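Local atomic coordinates of acetylserotonin O-methyltransferase (Homo sapiens, PDB entry 4A6D), a protein that catalyses the last step of melatonin synthesis, transferring a methyl group from S-adenosylmethionine to the hydroxyl of N-acetylserotonin, as a homodimer. Residues Cys29-Phe34 with Ala51-Ser56; Thr100-Met105 with Trp164-Arg169; Ser170-Phe175 with Gly278-Glu283; Pro181-Leu186 with Pro202-Thr207; Leu286-Arg291 with Arg312-Tyr317. All coordinates share one frame; numbering follows the deposited sequence. Where two conformers were deposited one is given.

Contact 1 (Cys29-Phe34 with Ala51-Ser56)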
# COMPACT_ATOMS: atom_id res chain seq x y z
N CYS A 29 6.68 -11.31 -6.65
CA CYS A 29 7.71 -10.97 -7.65
C CYS A 29 9.10 -11.31 -7.09
O CYS A 29 9.85 -12.03 -7.76
CB CYS A 29 7.63 -9.51 -8.08
SG CYS A 29 6.38 -9.19 -9.35
N GLU A 30 9.42 -10.83 -5.87
CA GLU A 30 10.68 -11.10 -5.18
C GLU A 30 10.92 -12.63 -5.00
O GLU A 30 12.06 -13.08 -5.15
CB GLU A 30 10.77 -10.33 -3.84
CG GLU A 30 11.91 -10.78 -2.91
CD GLU A 30 12.64 -9.79 -2.02
OE1 GLU A 30 12.73 -8.60 -2.38
OE2 GLU A 30 13.18 -10.23 -0.98
N LEU A 31 9.87 -13.42 -4.71
CA LEU A 31 10.00 -14.86 -4.51
C LEU A 31 10.09 -15.69 -5.81
O LEU A 31 10.51 -16.84 -5.77
CB LEU A 31 8.92 -15.40 -3.58
CG LEU A 31 9.07 -15.04 -2.12
CD1 LEU A 31 7.72 -15.02 -1.45
CD2 LEU A 31 9.99 -16.02 -1.42
N GLY A 32 9.75 -15.06 -6.93
CA GLY A 32 9.79 -15.66 -8.26
C GLY A 32 8.68 -16.66 -8.56
O GLY A 32 8.86 -17.52 -9.43
N VAL A 33 7.53 -16.54 -7.87
CA VAL A 33 6.34 -17.40 -8.00
C VAL A 33 5.92 -17.58 -9.47
O VAL A 33 5.77 -18.71 -9.93
CB VAL A 33 5.16 -16.87 -7.12
CG1 VAL A 33 3.86 -17.60 -7.44
CG2 VAL A 33 5.49 -16.98 -5.64
N PHE A 34 5.77 -16.46 -10.19
CA PHE A 34 5.35 -16.41 -11.60
C PHE A 34 6.34 -17.07 -12.55
O PHE A 34 5.90 -17.77 -13.46
CB PHE A 34 5.01 -14.97 -12.01
CG PHE A 34 4.09 -14.29 -11.02
CD1 PHE A 34 2.79 -14.74 -10.82
CD2 PHE A 34 4.55 -13.22 -10.25
CE1 PHE A 34 1.96 -14.13 -9.88
CE2 PHE A 34 3.71 -12.60 -9.33
CZ PHE A 34 2.42 -13.06 -9.14
N ALA A 51 8.53 -25.21 -2.08
CA ALA A 51 9.83 -25.84 -2.28
C ALA A 51 10.67 -25.08 -3.33
O ALA A 51 11.86 -24.87 -3.12
CB ALA A 51 9.66 -27.30 -2.69
N GLY A 52 10.02 -24.66 -4.43
CA GLY A 52 10.65 -23.94 -5.54
C GLY A 52 11.07 -22.51 -5.25
O GLY A 52 12.03 -22.01 -5.86
N VAL A 53 10.34 -21.82 -4.36
CA VAL A 53 10.63 -20.44 -3.94
C VAL A 53 11.42 -20.40 -2.61
O VAL A 53 11.88 -19.32 -2.21
CB VAL A 53 9.39 -19.49 -3.93
CG1 VAL A 53 8.78 -19.39 -5.32
CG2 VAL A 53 8.35 -19.91 -2.90
N ARG A 54 11.58 -21.57 -1.97
CA ARG A 54 12.27 -21.78 -0.69
C ARG A 54 11.63 -20.94 0.41
O ARG A 54 12.25 -20.04 0.99
CB ARG A 54 13.80 -21.61 -0.83
CG ARG A 54 14.46 -22.90 -1.30
CD ARG A 54 15.73 -22.68 -2.09
NE ARG A 54 15.49 -22.39 -3.50
CZ ARG A 54 15.41 -23.30 -4.47
NH1 ARG A 54 15.52 -24.60 -4.18
NH2 ARG A 54 15.20 -22.93 -5.73
N ALA A 55 10.34 -21.24 0.68
CA ALA A 55 9.50 -20.55 1.64
C ALA A 55 8.60 -21.52 2.40
O ALA A 55 8.53 -22.70 2.06
CB ALA A 55 8.66 -19.49 0.92
N SER A 56 7.94 -21.01 3.45
CA SER A 56 7.06 -21.79 4.31
C SER A 56 5.74 -22.13 3.63
O SER A 56 5.24 -21.35 2.83
CB SER A 56 6.81 -21.05 5.62
OG SER A 56 5.97 -19.92 5.46
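The Arg54 guanidinium turns one face back onto its own helix, with Ala51 O 3.8 Å above its plane and offset toward the rim and the carbonyl carbon of Gly52 over the same face. The contact itself joins helix ends in the dimerisation domain, which belongs to the helix-turn-helix class. Helix 7-31 stops in a Schellman motif at Gly32, whose phi of 74° is easily reached without a side chain, and the same residue is the N-cap of helix 33-39. This tight junction lets side chains from both helices meet Val53, near the end of helix 46-53. Leu31 CB lies 4.1 Å from Val53 CB, while Val33 CG2 crosses Val53 CG1 obliquely, also at 4.1 Å. More loosely, Leu31 CD2 reaches Ala55 CB at 4.4 Å. Leu63 of helix 57-69 touches both Leu31 and Val33 and extends the apolar cluster. The second subunit lies close by: Glu30 forms a salt bridge with its Arg125, and Ser56 OG bonds to its Val124 O. Val53 holds CG1 anti to the carbonyl carbon (chi1 -60°), which sets this methyl 3.1 Å from Leu31 O.

Contact 2 (Thr100-Met105 with Trp164-Arg169); sequences TSQCSM and WSVNGR. With SAM (S-adenosylmethionine), chain D.
Thr100 CB lies 4.0 Å from Val166 CG1, and its two branches then part. CG2 crosses Val166 at about a right angle, 3.7 Å from CG1, and also comes 3.5 Å from Ser165 O; OG1, between the backbone N and the carbonyl carbon, bonds to Asp92 O instead. Beside it the Gln102 chain bends at chi2 (-60°) and curls its amide back, so that NE2 donates to Thr100 O at 3.1 Å with a nearly straight N-H...O angle of 166°. The acceptor lies in the amide plane, although the donor stands well above the carbonyl plane. NE2 also bonds to Glu162 O, the backbone oxygen that Ser165 OG also uses, and meets Val166 CG2 tip to tip at 3.6 Å. Leu12 and Tyr9 of the second subunit pack on Gln102 and Val166. Trp164 points away from this seam, and its NE1 donates to SAM OXT at 2.8 Å. An alanine here would lose that bond and the indole edge along the carboxylate, and would probably leave the methionine end of the cofactor less firmly held. Helix 164-173 meets the segment leading into helix 103-117 on one side and, on the other, the S-adenosylmethionine site of a class I methyltransferase.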
# COMPACT_ATOMS: atom_id res chain seq x y z
N THR A 100 7.23 -7.65 -22.18
CA THR A 100 6.47 -6.64 -21.43
C THR A 100 6.52 -6.77 -19.91
O THR A 100 5.73 -6.11 -19.23
CB THR A 100 5.05 -6.49 -21.98
OG1 THR A 100 4.40 -7.77 -22.01
CG2 THR A 100 5.04 -5.86 -23.37
N SER A 101 7.50 -7.55 -19.39
CA SER A 101 7.76 -7.81 -17.97
C SER A 101 7.85 -6.52 -17.15
O SER A 101 8.54 -5.59 -17.55
CB SER A 101 9.06 -8.60 -17.82
OG SER A 101 9.22 -9.09 -16.50
N GLN A 102 7.17 -6.48 -15.99
CA GLN A 102 7.18 -5.31 -15.11
C GLN A 102 7.82 -5.60 -13.76
O GLN A 102 7.87 -4.72 -12.90
CB GLN A 102 5.78 -4.67 -15.01
CG GLN A 102 5.22 -4.14 -16.35
CD GLN A 102 6.06 -3.06 -17.01
OE1 GLN A 102 6.38 -2.01 -16.42
NE2 GLN A 102 6.41 -3.29 -18.27
N CYS A 103 8.40 -6.81 -13.64
CA CYS A 103 9.09 -7.41 -12.49
C CYS A 103 10.02 -6.51 -11.71
O CYS A 103 9.83 -6.35 -10.51
CB CYS A 103 9.85 -8.66 -12.93
SG CYS A 103 8.85 -10.16 -12.94
N SER A 104 11.09 -6.03 -12.38
CA SER A 104 12.15 -5.20 -11.81
C SER A 104 11.67 -3.88 -11.23
O SER A 104 12.21 -3.44 -10.22
CB SER A 104 13.31 -5.05 -12.78
OG SER A 104 13.92 -6.31 -12.96
N MET A 105 10.63 -3.28 -11.84
CA MET A 105 10.03 -2.04 -11.35
C MET A 105 9.25 -2.34 -10.08
O MET A 105 9.36 -1.59 -9.11
CB MET A 105 9.13 -1.39 -12.43
CG MET A 105 8.57 -0.03 -12.02
SD MET A 105 9.87 1.19 -11.67
CE MET A 105 9.04 2.25 -10.54
N TRP A 164 8.96 1.12 -21.14
CA TRP A 164 9.10 1.31 -22.58
C TRP A 164 8.71 0.11 -23.44
O TRP A 164 8.33 0.30 -24.61
CB TRP A 164 10.44 1.96 -22.92
CG TRP A 164 10.75 3.15 -22.04
CD1 TRP A 164 11.84 3.31 -21.23
CD2 TRP A 164 9.90 4.29 -21.81
NE1 TRP A 164 11.72 4.48 -20.51
CE2 TRP A 164 10.55 5.11 -20.86
CE3 TRP A 164 8.62 4.69 -22.29
CZ2 TRP A 164 9.99 6.31 -20.40
CZ3 TRP A 164 8.06 5.87 -21.82
CH2 TRP A 164 8.75 6.67 -20.89
N SER A 165 8.69 -1.09 -22.86
CA SER A 165 8.25 -2.31 -23.54
C SER A 165 6.73 -2.25 -23.84
O SER A 165 6.26 -2.90 -24.77
CB SER A 165 8.58 -3.54 -22.71
OG SER A 165 7.93 -3.53 -21.45
N VAL A 166 5.99 -1.44 -23.05
CA VAL A 166 4.54 -1.22 -23.20
C VAL A 166 4.19 0.18 -23.72
O VAL A 166 3.30 0.30 -24.54
CB VAL A 166 3.73 -1.54 -21.91
CG1 VAL A 166 3.16 -2.95 -21.97
CG2 VAL A 166 4.55 -1.35 -20.65
N ASN A 167 4.86 1.23 -23.20
CA ASN A 167 4.58 2.64 -23.52
C ASN A 167 5.47 3.26 -24.62
O ASN A 167 5.14 4.33 -25.12
CB ASN A 167 4.66 3.49 -22.23
CG ASN A 167 3.70 4.67 -22.16
OD1 ASN A 167 3.12 4.95 -21.10
ND2 ASN A 167 3.51 5.42 -23.26
N GLY A 168 6.58 2.60 -24.95
CA GLY A 168 7.56 3.07 -25.93
C GLY A 168 7.03 3.52 -27.27
O GLY A 168 7.30 4.65 -27.69
N ARG A 169 6.25 2.65 -27.95
CA ARG A 169 5.71 2.95 -29.29
C ARG A 169 4.81 4.18 -29.35
O ARG A 169 4.91 4.94 -30.31
CB ARG A 169 5.04 1.72 -29.93
CG ARG A 169 5.18 1.73 -31.45
CD ARG A 169 4.26 0.79 -32.20
NE ARG A 169 4.46 0.98 -33.64
CZ ARG A 169 3.68 1.73 -34.42
NH1 ARG A 169 2.59 2.31 -33.93
NH2 ARG A 169 3.97 1.87 -35.71
N SAM D . 15.21 8.26 -19.62
CA SAM D . 15.16 7.00 -18.84
C SAM D . 13.79 6.32 -18.70
O SAM D . 12.80 7.02 -18.75
OXT SAM D . 13.63 5.07 -18.53
CB SAM D . 15.82 7.29 -17.52
CG SAM D . 15.01 8.21 -16.61
SD SAM D . 15.88 8.35 -15.01
CE SAM D . 14.61 9.00 -14.00
C5' SAM D . 16.80 9.92 -15.16
C4' SAM D . 18.10 9.57 -15.89
O4' SAM D . 18.85 10.77 -15.90
C3' SAM D . 18.96 8.48 -15.13
O3' SAM D . 19.36 7.42 -16.01
C2' SAM D . 20.13 9.34 -14.55
O2' SAM D . 21.39 8.69 -14.36
C1' SAM D . 20.24 10.44 -15.61
N9 SAM D . 20.92 11.65 -15.11
C8 SAM D . 20.69 12.30 -13.90
N7 SAM D . 21.46 13.34 -13.80
C5 SAM D . 22.30 13.40 -14.90
C6 SAM D . 23.34 14.25 -15.34
N6 SAM D . 23.65 15.34 -14.60
N1 SAM D . 23.93 14.02 -16.57
C2 SAM D . 23.63 12.94 -17.30
N3 SAM D . 22.65 12.11 -16.90
C4 SAM D . 21.94 12.32 -15.78

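Contact 3 (Ser170-Phe175 with Gly278-Glu283); sequences SVLTAF and GILVIE
In the Rossmann-like methyltransferase domain, helix 164-173 packs across one face of the central sheet, here on strand 278-283. The tight part is Val171 against Ile282, the closest pair of the two segments. Their side chains cross obliquely, with Val171 CG1 3.8 Å from Ile282 CG2 and Val171 CG2 3.9 Å from Ile282 CD1. Contacts loosen toward the helix end. Leu172 CD2 sits 4.3 Å from Leu280 CD2, and Leu172 also packs on Leu193 and Leu200 of helix 192-200; Phe175 CD2 approaches Leu280 CD1 at 4.2 Å while its ring also packs on Leu342. Ser170 and Thr173, on the partly exposed side of the helix, do not reach the strand. The interface is wholly apolar, without a hydrogen bond across it. Beyond it, Ile282 also touches Trp164 of the cofactor site. In Ile282, chi1 (-63°) places CG2 and the extended chi2 (161°) places CD1, both 4.0 Å from Val171 CB.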
# COMPACT_ATOMS: atom_id res chain seq x y z
N SER A 170 3.94 4.36 -28.33
CA SER A 170 2.99 5.47 -28.22
C SER A 170 3.73 6.83 -28.27
O SER A 170 3.44 7.66 -29.12
CB SER A 170 2.18 5.37 -26.93
OG SER A 170 2.19 4.09 -26.33
N VAL A 171 4.69 7.02 -27.36
CA VAL A 171 5.46 8.25 -27.20
C VAL A 171 6.36 8.59 -28.37
O VAL A 171 6.40 9.75 -28.78
CB VAL A 171 6.15 8.38 -25.83
CG1 VAL A 171 5.12 8.46 -24.70
CG2 VAL A 171 7.15 7.25 -25.58
N LEU A 172 7.03 7.59 -28.94
CA LEU A 172 7.93 7.81 -30.06
C LEU A 172 7.22 8.05 -31.40
O LEU A 172 7.80 8.70 -32.28
CB LEU A 172 9.01 6.73 -30.14
CG LEU A 172 9.87 6.54 -28.87
CD1 LEU A 172 10.63 5.25 -28.92
CD2 LEU A 172 10.81 7.73 -28.62
N THR A 173 5.96 7.56 -31.53
CA THR A 173 5.14 7.74 -32.74
C THR A 173 4.04 8.81 -32.66
O THR A 173 3.35 9.04 -33.66
CB THR A 173 4.67 6.42 -33.38
OG1 THR A 173 3.76 5.78 -32.50
CG2 THR A 173 5.83 5.50 -33.77
N ALA A 174 3.90 9.49 -31.50
CA ALA A 174 2.98 10.61 -31.28
C ALA A 174 3.25 11.72 -32.34
O ALA A 174 2.32 12.33 -32.87
CB ALA A 174 3.17 11.16 -29.86
N PHE A 175 4.54 11.96 -32.66
CA PHE A 175 5.04 12.90 -33.67
C PHE A 175 5.97 12.12 -34.60
O PHE A 175 6.60 11.15 -34.18
CB PHE A 175 5.83 14.06 -33.02
CG PHE A 175 5.07 14.87 -31.99
CD1 PHE A 175 4.22 15.90 -32.39
CD2 PHE A 175 5.19 14.59 -30.63
CE1 PHE A 175 3.48 16.63 -31.44
CE2 PHE A 175 4.46 15.32 -29.68
CZ PHE A 175 3.62 16.35 -30.08
N GLY A 278 14.77 19.93 -32.50
CA GLY A 278 13.66 19.60 -31.63
C GLY A 278 14.04 19.10 -30.25
O GLY A 278 15.13 18.58 -30.02
N ILE A 279 13.08 19.21 -29.34
CA ILE A 279 13.16 18.69 -27.98
C ILE A 279 11.90 17.86 -27.74
O ILE A 279 10.80 18.37 -27.91
CB ILE A 279 13.45 19.76 -26.90
CG1 ILE A 279 13.62 19.08 -25.51
CG2 ILE A 279 12.39 20.89 -26.90
CD1 ILE A 279 14.21 19.84 -24.54
N LEU A 280 12.09 16.56 -27.45
CA LEU A 280 11.00 15.64 -27.20
C LEU A 280 11.00 15.33 -25.73
O LEU A 280 11.93 14.69 -25.24
CB LEU A 280 11.12 14.35 -28.04
CG LEU A 280 9.96 13.32 -27.85
CD1 LEU A 280 8.63 13.87 -28.36
CD2 LEU A 280 10.26 12.02 -28.51
N VAL A 281 9.99 15.84 -25.02
CA VAL A 281 9.80 15.68 -23.58
C VAL A 281 8.77 14.59 -23.38
O VAL A 281 7.68 14.66 -23.95
CB VAL A 281 9.42 17.02 -22.88
CG1 VAL A 281 9.03 16.78 -21.41
CG2 VAL A 281 10.56 18.04 -23.00
N ILE A 282 9.16 13.53 -22.65
CA ILE A 282 8.27 12.39 -22.40
C ILE A 282 8.02 12.30 -20.92
O ILE A 282 8.93 11.96 -20.16
CB ILE A 282 8.77 11.06 -23.01
CG1 ILE A 282 8.85 11.17 -24.54
CG2 ILE A 282 7.85 9.87 -22.55
CD1 ILE A 282 9.69 10.17 -25.18
N GLU A 283 6.80 12.66 -20.51
CA GLU A 283 6.37 12.70 -19.12
C GLU A 283 4.87 12.37 -19.03
O GLU A 283 4.16 12.42 -20.03
CB GLU A 283 6.65 14.09 -18.48
CG GLU A 283 8.11 14.56 -18.40
CD GLU A 283 8.98 13.94 -17.33
OE1 GLU A 283 8.67 12.81 -16.89
OE2 GLU A 283 10.03 14.53 -17.00

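Contact 4 (Pro181-Leu186 with Pro202-Thr207); sequences PLMCDL and PGCKIT
A beta-alpha-beta crossover of the Rossmann-like sheet is closed here: strand 182-186 leads through helix 192-200 into strand 205-210, which returns beside it in parallel. The short strand segments run 4.5 Å apart at closest approach, their directions 30° apart. Four backbone hydrogen bonds stitch them in the parallel pattern, Met183 and Asp185 donating to one neighbour while Pro181 and Met183 accept from it. Lys205 N lies 2.9 Å from Pro181 O, nearly along the C=O axis, and Met183 N is 2.8 Å from Lys205 O, in the carbonyl plane. Thr207 N then meets Met183 O at 2.9 Å from above the carbonyl plane, and Asp185 N meets Thr207 O at 2.9 Å. Met183 therefore uses both its N-H and its carbonyl on the same neighbouring strand. Leu182, Cys184, Lys205 and Thr207 send their side chains to one face, where Thr207 OG1 bonds to Asp231. Met183 and Ile206 share the other face, under helix 192-200, touching Cys197 and Met198 respectively; there Ile206 CG1, anti to the backbone N, lies 3.8 Å from Met183 CB. Farther along the strand, the Asp185 side chain comes to about 5 Å from the bound S-adenosylmethionine. The Met183 chain, extended beyond CG, places CE 3.7 Å from Cys204 SG.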
# COMPACT_ATOMS: atom_id res chain seq x y z
N PRO A 181 17.15 13.16 -38.35
CA PRO A 181 18.03 12.00 -38.57
C PRO A 181 18.96 11.63 -37.42
O PRO A 181 19.21 10.45 -37.19
CB PRO A 181 18.85 12.42 -39.81
CG PRO A 181 18.08 13.50 -40.43
CD PRO A 181 17.41 14.23 -39.34
N LEU A 182 19.48 12.61 -36.71
CA LEU A 182 20.40 12.37 -35.61
C LEU A 182 19.72 12.73 -34.28
O LEU A 182 19.15 13.82 -34.15
CB LEU A 182 21.71 13.11 -35.89
CG LEU A 182 22.82 13.19 -34.84
CD1 LEU A 182 23.19 11.81 -34.24
CD2 LEU A 182 24.04 13.87 -35.43
N MET A 183 19.72 11.78 -33.32
CA MET A 183 19.03 11.98 -32.03
C MET A 183 19.93 11.79 -30.83
O MET A 183 20.94 11.10 -30.90
CB MET A 183 17.82 11.03 -31.91
CG MET A 183 16.83 11.14 -33.02
SD MET A 183 15.43 10.07 -32.70
CE MET A 183 14.49 10.29 -34.19
N CYS A 184 19.51 12.36 -29.69
CA CYS A 184 20.24 12.18 -28.43
C CYS A 184 19.26 11.99 -27.29
O CYS A 184 18.40 12.84 -27.06
CB CYS A 184 21.23 13.32 -28.15
SG CYS A 184 22.09 13.16 -26.56
N ASP A 185 19.36 10.84 -26.60
CA ASP A 185 18.52 10.55 -25.42
C ASP A 185 19.28 10.99 -24.18
O ASP A 185 20.24 10.32 -23.77
CB ASP A 185 18.11 9.06 -25.33
CG ASP A 185 16.95 8.80 -24.38
OD1 ASP A 185 16.47 9.77 -23.74
OD2 ASP A 185 16.54 7.62 -24.25
N LEU A 186 18.93 12.18 -23.67
CA LEU A 186 19.60 12.79 -22.51
C LEU A 186 19.09 12.15 -21.27
O LEU A 186 17.91 12.31 -20.95
CB LEU A 186 19.34 14.30 -22.48
CG LEU A 186 20.01 15.12 -23.56
CD1 LEU A 186 19.37 16.45 -23.65
CD2 LEU A 186 21.48 15.28 -23.28
N PRO A 202 14.19 3.53 -38.98
CA PRO A 202 15.38 2.92 -39.59
C PRO A 202 16.43 3.87 -40.16
O PRO A 202 17.60 3.49 -40.26
CB PRO A 202 14.80 2.02 -40.67
CG PRO A 202 13.40 1.76 -40.25
CD PRO A 202 12.95 3.02 -39.61
N GLY A 203 16.01 5.06 -40.58
CA GLY A 203 16.92 6.04 -41.15
C GLY A 203 17.81 6.70 -40.12
O GLY A 203 19.00 6.93 -40.36
N CYS A 204 17.22 6.99 -38.95
CA CYS A 204 17.80 7.67 -37.79
C CYS A 204 18.97 6.94 -37.09
O CYS A 204 19.15 5.73 -37.25
CB CYS A 204 16.70 8.07 -36.81
SG CYS A 204 15.41 9.12 -37.55
N LYS A 205 19.74 7.72 -36.32
CA LYS A 205 20.86 7.30 -35.46
C LYS A 205 20.69 8.02 -34.12
O LYS A 205 20.18 9.15 -34.09
CB LYS A 205 22.22 7.66 -36.08
CG LYS A 205 22.91 6.50 -36.81
CD LYS A 205 23.60 6.94 -38.13
CE LYS A 205 25.01 7.48 -37.98
NZ LYS A 205 25.57 8.00 -39.27
N ILE A 206 21.10 7.38 -33.01
CA ILE A 206 20.95 7.94 -31.66
C ILE A 206 22.17 7.76 -30.71
O ILE A 206 22.79 6.69 -30.68
CB ILE A 206 19.63 7.40 -31.01
CG1 ILE A 206 19.20 8.20 -29.76
CG2 ILE A 206 19.73 5.91 -30.71
CD1 ILE A 206 17.67 8.10 -29.43
N THR A 207 22.46 8.80 -29.89
CA THR A 207 23.44 8.70 -28.82
C THR A 207 22.70 8.69 -27.46
O THR A 207 21.88 9.57 -27.20
CB THR A 207 24.49 9.77 -28.93
OG1 THR A 207 25.13 9.58 -30.18
CG2 THR A 207 25.53 9.71 -27.80

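Contact 5 (Leu286-Arg291 with Arg312-Tyr317)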
# COMPACT_ATOMS: atom_id res chain seq x y z
N LEU A 286 -0.10 16.06 -16.19
CA LEU A 286 -1.14 16.33 -15.21
C LEU A 286 -2.28 17.08 -15.89
O LEU A 286 -2.01 17.93 -16.73
CB LEU A 286 -0.59 17.21 -14.07
CG LEU A 286 -0.21 16.55 -12.77
CD1 LEU A 286 0.18 17.59 -11.78
CD2 LEU A 286 -1.35 15.72 -12.17
N ASP A 287 -3.55 16.81 -15.51
CA ASP A 287 -4.67 17.57 -16.10
C ASP A 287 -4.41 19.05 -15.71
O ASP A 287 -3.83 19.29 -14.65
CB ASP A 287 -6.04 17.14 -15.50
CG ASP A 287 -6.58 15.73 -15.81
OD1 ASP A 287 -6.06 15.10 -16.75
OD2 ASP A 287 -7.53 15.27 -15.10
N GLU A 288 -4.87 20.01 -16.51
CA GLU A 288 -4.70 21.43 -16.19
C GLU A 288 -5.13 21.90 -14.79
O GLU A 288 -4.51 22.82 -14.25
CB GLU A 288 -5.30 22.31 -17.28
CG GLU A 288 -4.45 22.39 -18.54
CD GLU A 288 -3.08 23.02 -18.42
OE1 GLU A 288 -2.83 23.74 -17.43
OE2 GLU A 288 -2.26 22.79 -19.34
N ASP A 289 -6.17 21.28 -14.19
CA ASP A 289 -6.63 21.61 -12.84
C ASP A 289 -5.78 20.94 -11.74
O ASP A 289 -6.03 21.16 -10.55
CB ASP A 289 -8.15 21.33 -12.65
CG ASP A 289 -8.69 19.92 -12.86
OD1 ASP A 289 -7.90 18.95 -12.80
OD2 ASP A 289 -9.93 19.77 -13.01
N ARG A 290 -4.75 20.14 -12.15
CA ARG A 290 -3.84 19.37 -11.30
C ARG A 290 -4.57 18.30 -10.48
O ARG A 290 -3.98 17.64 -9.63
CB ARG A 290 -2.91 20.27 -10.43
CG ARG A 290 -2.12 21.30 -11.25
CD ARG A 290 -0.99 21.94 -10.47
NE ARG A 290 -1.48 22.83 -9.42
CZ ARG A 290 -1.76 24.12 -9.59
NH1 ARG A 290 -1.58 24.69 -10.78
NH2 ARG A 290 -2.21 24.84 -8.57
N ARG A 291 -5.85 18.09 -10.80
CA ARG A 291 -6.70 17.13 -10.11
C ARG A 291 -6.88 15.76 -10.78
O ARG A 291 -7.82 15.04 -10.48
CB ARG A 291 -8.02 17.78 -9.68
CG ARG A 291 -8.32 17.47 -8.20
CD ARG A 291 -9.29 18.46 -7.58
NE ARG A 291 -8.73 19.81 -7.49
CZ ARG A 291 -9.02 20.81 -8.32
NH1 ARG A 291 -9.86 20.62 -9.33
NH2 ARG A 291 -8.47 22.00 -8.14
N ARG A 312 3.96 17.75 -13.99
CA ARG A 312 3.49 19.07 -14.43
C ARG A 312 2.40 18.99 -15.46
O ARG A 312 2.25 17.96 -16.10
CB ARG A 312 4.68 19.95 -14.94
CG ARG A 312 5.79 20.21 -13.89
CD ARG A 312 7.05 20.74 -14.54
NE ARG A 312 8.00 21.34 -13.60
CZ ARG A 312 9.08 20.72 -13.11
NH1 ARG A 312 9.32 19.45 -13.40
NH2 ARG A 312 9.91 21.37 -12.31
N THR A 313 1.65 20.10 -15.61
CA THR A 313 0.59 20.28 -16.62
C THR A 313 1.21 20.69 -17.95
O THR A 313 2.31 21.29 -17.97
CB THR A 313 -0.43 21.37 -16.18
OG1 THR A 313 0.18 22.66 -16.20
CG2 THR A 313 -1.11 21.06 -14.80
N PRO A 314 0.47 20.48 -19.09
CA PRO A 314 0.98 20.92 -20.39
C PRO A 314 1.43 22.40 -20.43
O PRO A 314 2.49 22.73 -21.00
CB PRO A 314 -0.21 20.67 -21.31
CG PRO A 314 -0.88 19.52 -20.71
CD PRO A 314 -0.84 19.80 -19.25
N THR A 315 0.62 23.28 -19.81
CA THR A 315 0.89 24.72 -19.72
C THR A 315 2.22 24.97 -18.97
O THR A 315 3.00 25.84 -19.37
CB THR A 315 -0.32 25.39 -19.06
OG1 THR A 315 -1.43 25.33 -19.96
CG2 THR A 315 -0.07 26.82 -18.69
N HIS A 316 2.48 24.20 -17.88
CA HIS A 316 3.69 24.32 -17.08
C HIS A 316 4.92 23.96 -17.91
O HIS A 316 5.89 24.72 -17.91
CB HIS A 316 3.59 23.48 -15.81
CG HIS A 316 4.61 23.82 -14.74
ND1 HIS A 316 4.48 23.32 -13.46
CD2 HIS A 316 5.73 24.58 -14.81
CE1 HIS A 316 5.52 23.80 -12.79
NE2 HIS A 316 6.30 24.55 -13.57
N TYR A 317 4.86 22.85 -18.68
CA TYR A 317 5.93 22.43 -19.59
C TYR A 317 6.11 23.45 -20.69
O TYR A 317 7.24 23.72 -21.07
CB TYR A 317 5.69 21.04 -20.19
CG TYR A 317 5.97 19.90 -19.22
CD1 TYR A 317 7.27 19.60 -18.82
CD2 TYR A 317 4.93 19.10 -18.73
CE1 TYR A 317 7.53 18.53 -17.97
CE2 TYR A 317 5.19 18.03 -17.88
CZ TYR A 317 6.49 17.74 -17.51
OH TYR A 317 6.76 16.70 -16.66
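A type I beta turn from Asp287 to Arg290 faces the start of helix 314-324, and Leu286 N ties the two backbones together by a 3.0 Å hydrogen bond to Arg312 O, nearly straight at 172°. Glu288, bent at chi2, brings its carboxylate to the helix end. OE2 accepts from Thr315 N at 3.0 Å through its syn lone pair and from Thr315 OG1 at 2.7 Å from above the carboxylate plane. Thr313 is the N-cap: its OG1 accepts from His316 N at 3.2 Å and donates weakly to Glu288 OE1, while CG2 packs 3.7 Å from Arg290 CG. An alanine here would remove the OG1 cap and the CG2 packing, and would probably loosen the first helical turn against the loop. Arg290 reaches on to Glu61 of the second subunit, and Arg312 pairs with Asp259, close to the proposed catalytic His255. A carboxylate gripped at a helix N-terminus is likely to be stabilised in its ionised form by the helix dipole.

Overall arrangement
Contact 1 lies in the dimerisation domain, its centre about 39 to 42 Å from those of contacts 3, 4 and 5 in the methyltransferase domain. Contact 2 lies between, about 22 Å from contact 1 between centres, and brings the segment leading into helix 103-117 onto helix 164-173. It shares that helix with contact 3, about 17 Å away, and Trp164 packs on Ile282 there. Along the chain, contact 4 is nested in the loop closed by contact 3; their centres lie about 13 Å apart, on the same sheet. Contact 5 follows contact 3, and Tyr317 touches Val281 and Glu283. Contacts 1, 2 and 5 all touch the second subunit, which is thus met from both domains.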